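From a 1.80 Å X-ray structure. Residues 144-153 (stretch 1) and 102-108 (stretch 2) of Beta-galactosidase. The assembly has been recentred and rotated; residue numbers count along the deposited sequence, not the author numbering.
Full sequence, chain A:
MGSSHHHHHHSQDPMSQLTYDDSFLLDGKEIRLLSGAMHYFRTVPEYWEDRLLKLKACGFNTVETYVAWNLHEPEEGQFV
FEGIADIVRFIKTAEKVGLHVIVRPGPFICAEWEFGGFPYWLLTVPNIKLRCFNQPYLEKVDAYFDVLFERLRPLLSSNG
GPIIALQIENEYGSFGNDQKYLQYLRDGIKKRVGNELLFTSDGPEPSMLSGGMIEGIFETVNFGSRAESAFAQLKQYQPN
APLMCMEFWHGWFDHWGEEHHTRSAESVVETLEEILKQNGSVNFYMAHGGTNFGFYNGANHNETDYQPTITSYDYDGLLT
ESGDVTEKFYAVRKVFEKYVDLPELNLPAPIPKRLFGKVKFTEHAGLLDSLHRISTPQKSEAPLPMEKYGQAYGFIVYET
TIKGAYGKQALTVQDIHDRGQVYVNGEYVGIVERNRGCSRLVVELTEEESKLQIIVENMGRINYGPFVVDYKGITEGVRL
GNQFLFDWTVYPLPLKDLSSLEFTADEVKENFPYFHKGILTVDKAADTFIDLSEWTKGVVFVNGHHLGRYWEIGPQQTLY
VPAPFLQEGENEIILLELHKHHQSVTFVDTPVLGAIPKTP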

# COMPACT_ATOMS: atom_id res chain seq x y z
N TYR A 144 -4.72 -19.19 -5.75
CA TYR A 144 -3.72 -18.44 -5.03
C TYR A 144 -3.44 -19.02 -3.67
O TYR A 144 -2.35 -19.22 -3.33
CB TYR A 144 -4.16 -16.99 -4.90
CG TYR A 144 -3.43 -16.19 -3.88
CD1 TYR A 144 -2.08 -16.13 -3.88
CD2 TYR A 144 -4.11 -15.48 -2.94
CE1 TYR A 144 -1.41 -15.41 -2.92
CE2 TYR A 144 -3.46 -14.78 -1.97
CZ TYR A 144 -2.12 -14.71 -1.98
OH TYR A 144 -1.49 -13.99 -1.03
N PHE A 145 -4.48 -19.34 -2.96
CA PHE A 145 -4.36 -19.91 -1.65
C PHE A 145 -3.63 -21.26 -1.70
O PHE A 145 -2.90 -21.59 -0.84
CB PHE A 145 -5.71 -20.05 -0.97
CG PHE A 145 -6.11 -18.85 -0.11
CD1 PHE A 145 -5.48 -17.66 -0.21
CD2 PHE A 145 -7.12 -18.95 0.78
CE1 PHE A 145 -5.88 -16.61 0.58
CE2 PHE A 145 -7.50 -17.89 1.53
CZ PHE A 145 -6.87 -16.75 1.42
N ASP A 146 -3.85 -22.00 -2.76
CA ASP A 146 -3.15 -23.27 -2.83
C ASP A 146 -1.67 -23.02 -2.82
O ASP A 146 -0.97 -23.74 -2.19
CB ASP A 146 -3.44 -24.00 -4.11
CG ASP A 146 -4.77 -24.67 -4.11
OD1 ASP A 146 -5.40 -24.76 -3.09
OD2 ASP A 146 -5.21 -25.07 -5.18
N VAL A 147 -1.18 -22.06 -3.56
CA VAL A 147 0.23 -21.77 -3.55
C VAL A 147 0.70 -21.17 -2.25
O VAL A 147 1.67 -21.54 -1.69
CB VAL A 147 0.59 -20.86 -4.72
CG1 VAL A 147 1.96 -20.38 -4.65
CG2 VAL A 147 0.45 -21.60 -5.98
N LEU A 148 -0.03 -20.18 -1.82
CA LEU A 148 0.42 -19.50 -0.64
C LEU A 148 0.54 -20.41 0.57
O LEU A 148 1.49 -20.37 1.24
CB LEU A 148 -0.54 -18.38 -0.28
CG LEU A 148 -0.28 -17.72 1.05
CD1 LEU A 148 0.96 -16.94 0.98
CD2 LEU A 148 -1.44 -16.87 1.54
N PHE A 149 -0.45 -21.23 0.83
CA PHE A 149 -0.44 -22.09 2.00
C PHE A 149 0.64 -23.19 2.00
O PHE A 149 1.10 -23.65 3.00
CB PHE A 149 -1.83 -22.56 2.36
CG PHE A 149 -2.62 -21.52 3.06
CD1 PHE A 149 -2.54 -21.35 4.39
CD2 PHE A 149 -3.37 -20.65 2.34
CE1 PHE A 149 -3.25 -20.41 4.97
CE2 PHE A 149 -4.08 -19.67 2.96
CZ PHE A 149 -4.01 -19.55 4.25
N GLU A 150 1.00 -23.57 0.80
CA GLU A 150 2.05 -24.51 0.58
C GLU A 150 3.35 -23.92 1.09
O GLU A 150 4.14 -24.62 1.59
CB GLU A 150 2.15 -24.88 -0.89
CG GLU A 150 3.02 -26.05 -1.14
CD GLU A 150 3.14 -26.43 -2.62
OE1 GLU A 150 2.13 -26.62 -3.29
OE2 GLU A 150 4.27 -26.56 -3.11
N ARG A 151 3.57 -22.65 0.87
CA ARG A 151 4.71 -21.96 1.40
C ARG A 151 4.65 -21.77 2.91
O ARG A 151 5.63 -21.89 3.56
CB ARG A 151 4.96 -20.62 0.73
CG ARG A 151 4.97 -20.62 -0.78
CD ARG A 151 6.06 -21.35 -1.43
NE ARG A 151 5.91 -21.35 -2.87
CZ ARG A 151 6.67 -20.64 -3.68
NH1 ARG A 151 7.65 -19.91 -3.22
NH2 ARG A 151 6.47 -20.74 -4.95
N LEU A 152 3.51 -21.40 3.42
CA LEU A 152 3.29 -21.21 4.82
C LEU A 152 3.27 -22.49 5.66
O LEU A 152 3.47 -22.45 6.83
CB LEU A 152 2.02 -20.43 5.09
CG LEU A 152 1.87 -19.06 4.49
CD1 LEU A 152 0.54 -18.49 4.86
CD2 LEU A 152 2.95 -18.18 4.97
N ARG A 153 2.98 -23.62 5.06
CA ARG A 153 2.65 -24.79 5.81
C ARG A 153 3.76 -25.23 6.81
O ARG A 153 3.49 -25.50 7.93
CB ARG A 153 2.28 -25.93 4.88
CG ARG A 153 1.53 -27.01 5.52
CD ARG A 153 0.85 -27.89 4.47
NE ARG A 153 -0.34 -27.25 3.96
CZ ARG A 153 -0.66 -27.03 2.69
NH1 ARG A 153 0.10 -27.40 1.69
NH2 ARG A 153 -1.77 -26.41 2.44
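Stretch 2, residues 102-108: IVRPGPF

No direct hydrogen bond joins the two stretches; the one polar link between them runs through a water. Tyr144 OH donates to this water at 2.6 Å, and the water in turn donates to Pro105 O at 2.9 Å, so a buried tyrosine hydroxyl and a buried proline carbonyl are both satisfied although the nearest approach of the Tyr144 side chain to stretch 2 is 4.9 Å, from Tyr144 CE2 to Pro105 O. The rest of the contact is packing without hydrogen bonds, mostly between apolar side chains, with the Phe145 ring also against backbone atoms of the loop, and the summed buried surface is a modest 247 Å².

Stretch 2 enters as the end of a strand, Ile102 to Arg104, with phi/psi values of -112/132, -115/139 and -125/81. It then leaves the extended form: Pro105 sits at -79/3, Gly106 at 72/-125, and the peptide bond before Pro107 is cis. The positive phi of Gly106 by itself favours glycine, and an ideal CB there would lie 2.7 Å from Phe108 N, a clash within its own stretch.

The chain directions follow from the register. The nearest CA pairs are Leu152 with Val103, 9.5 Å between their CA atoms, and Phe145 with Pro107, 8.4 Å between theirs. As numbering rises in stretch 2 it falls in stretch 1, so the segment runs antiparallel in sense to the helix. That helix is held by bonds such as Leu148 N to Tyr144 O at 2.9 Å and Leu152 N to Leu148 O at 3.1 Å. The contacting residues, Phe145, Leu148, Phe149 and Leu152, recur at the three- and four-residue spacing that gathers side chains on one side of a helix; Asp146, Val147, Glu150 and Arg151 are out of reach.

Pro105 is the centre of the contact, with 63 Å² covered, and touches three of these side chains. Leu148 CD2 lies 4.2 Å from Pro105 CB, Phe149 CZ lies 4.2 Å from Pro105 CG, and Phe145 CZ approaches Pro105 CB at 4.5 Å. Phe145 starts sideways from its CA, with chi1 between wells at -92°, yet its ring end reaches the turn. There Pro105 O meets the ring edge, near its plane, 3.8 Å from Phe145 CE1, while Phe145 CZ is 4.1 Å from Pro107 CD.

Toward the strand the packing thins to one pair: Leu152 CD1 and Val103 CG1, 4.4 Å apart, both side chains leaving their backbones toward the other stretch. The neighbours of Val103, Ile102 and Arg104, are out of reach, as expected where side chains alternate along a strand.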

# COMPACT_ATOMS: atom_id res chain seq x y z
N ILE A 102 1.21 -13.97 13.82
CA ILE A 102 -0.15 -14.02 13.36
C ILE A 102 -0.11 -13.61 11.90
O ILE A 102 0.54 -12.68 11.58
CB ILE A 102 -1.04 -13.06 14.12
CG1 ILE A 102 -1.20 -13.51 15.58
CG2 ILE A 102 -2.38 -12.98 13.51
CD1 ILE A 102 -1.91 -12.56 16.44
N VAL A 103 -0.76 -14.36 11.04
CA VAL A 103 -0.80 -14.09 9.62
C VAL A 103 -2.24 -13.76 9.27
O VAL A 103 -3.12 -14.42 9.68
CB VAL A 103 -0.37 -15.27 8.82
CG1 VAL A 103 -0.44 -14.99 7.39
CG2 VAL A 103 0.97 -15.63 9.14
N ARG A 104 -2.40 -12.81 8.45
CA ARG A 104 -3.70 -12.32 8.13
C ARG A 104 -3.84 -12.39 6.59
O ARG A 104 -3.45 -11.52 5.92
CB ARG A 104 -3.91 -10.90 8.65
CG ARG A 104 -3.89 -10.78 10.16
CD ARG A 104 -4.00 -9.35 10.67
NE ARG A 104 -5.28 -8.74 10.32
CZ ARG A 104 -5.58 -7.47 10.55
NH1 ARG A 104 -4.70 -6.66 11.12
NH2 ARG A 104 -6.77 -7.00 10.20
N PRO A 105 -4.15 -13.53 5.99
CA PRO A 105 -4.01 -13.80 4.56
C PRO A 105 -5.10 -13.22 3.64
O PRO A 105 -5.01 -13.39 2.47
CB PRO A 105 -4.01 -15.30 4.51
CG PRO A 105 -4.82 -15.68 5.57
CD PRO A 105 -4.62 -14.71 6.68
N GLY A 106 -6.03 -12.48 4.20
CA GLY A 106 -7.05 -11.86 3.41
C GLY A 106 -8.06 -12.87 2.87
O GLY A 106 -8.68 -13.51 3.64
N PRO A 107 -8.29 -12.93 1.57
CA PRO A 107 -7.46 -12.41 0.50
C PRO A 107 -7.47 -10.92 0.22
O PRO A 107 -6.62 -10.47 -0.48
CB PRO A 107 -7.93 -13.18 -0.71
CG PRO A 107 -9.23 -13.58 -0.43
CD PRO A 107 -9.48 -13.59 1.03
N PHE A 108 -8.43 -10.22 0.75
CA PHE A 108 -8.47 -8.78 0.74
C PHE A 108 -8.01 -8.31 2.12
O PHE A 108 -8.51 -8.76 3.07
CB PHE A 108 -9.89 -8.31 0.54
CG PHE A 108 -10.04 -6.84 0.44
CD1 PHE A 108 -9.94 -6.21 -0.77
CD2 PHE A 108 -10.31 -6.10 1.53
CE1 PHE A 108 -10.12 -4.88 -0.90
CE2 PHE A 108 -10.46 -4.75 1.41
CZ PHE A 108 -10.36 -4.16 0.22
O HOH W 1 -3.13 -12.63 0.46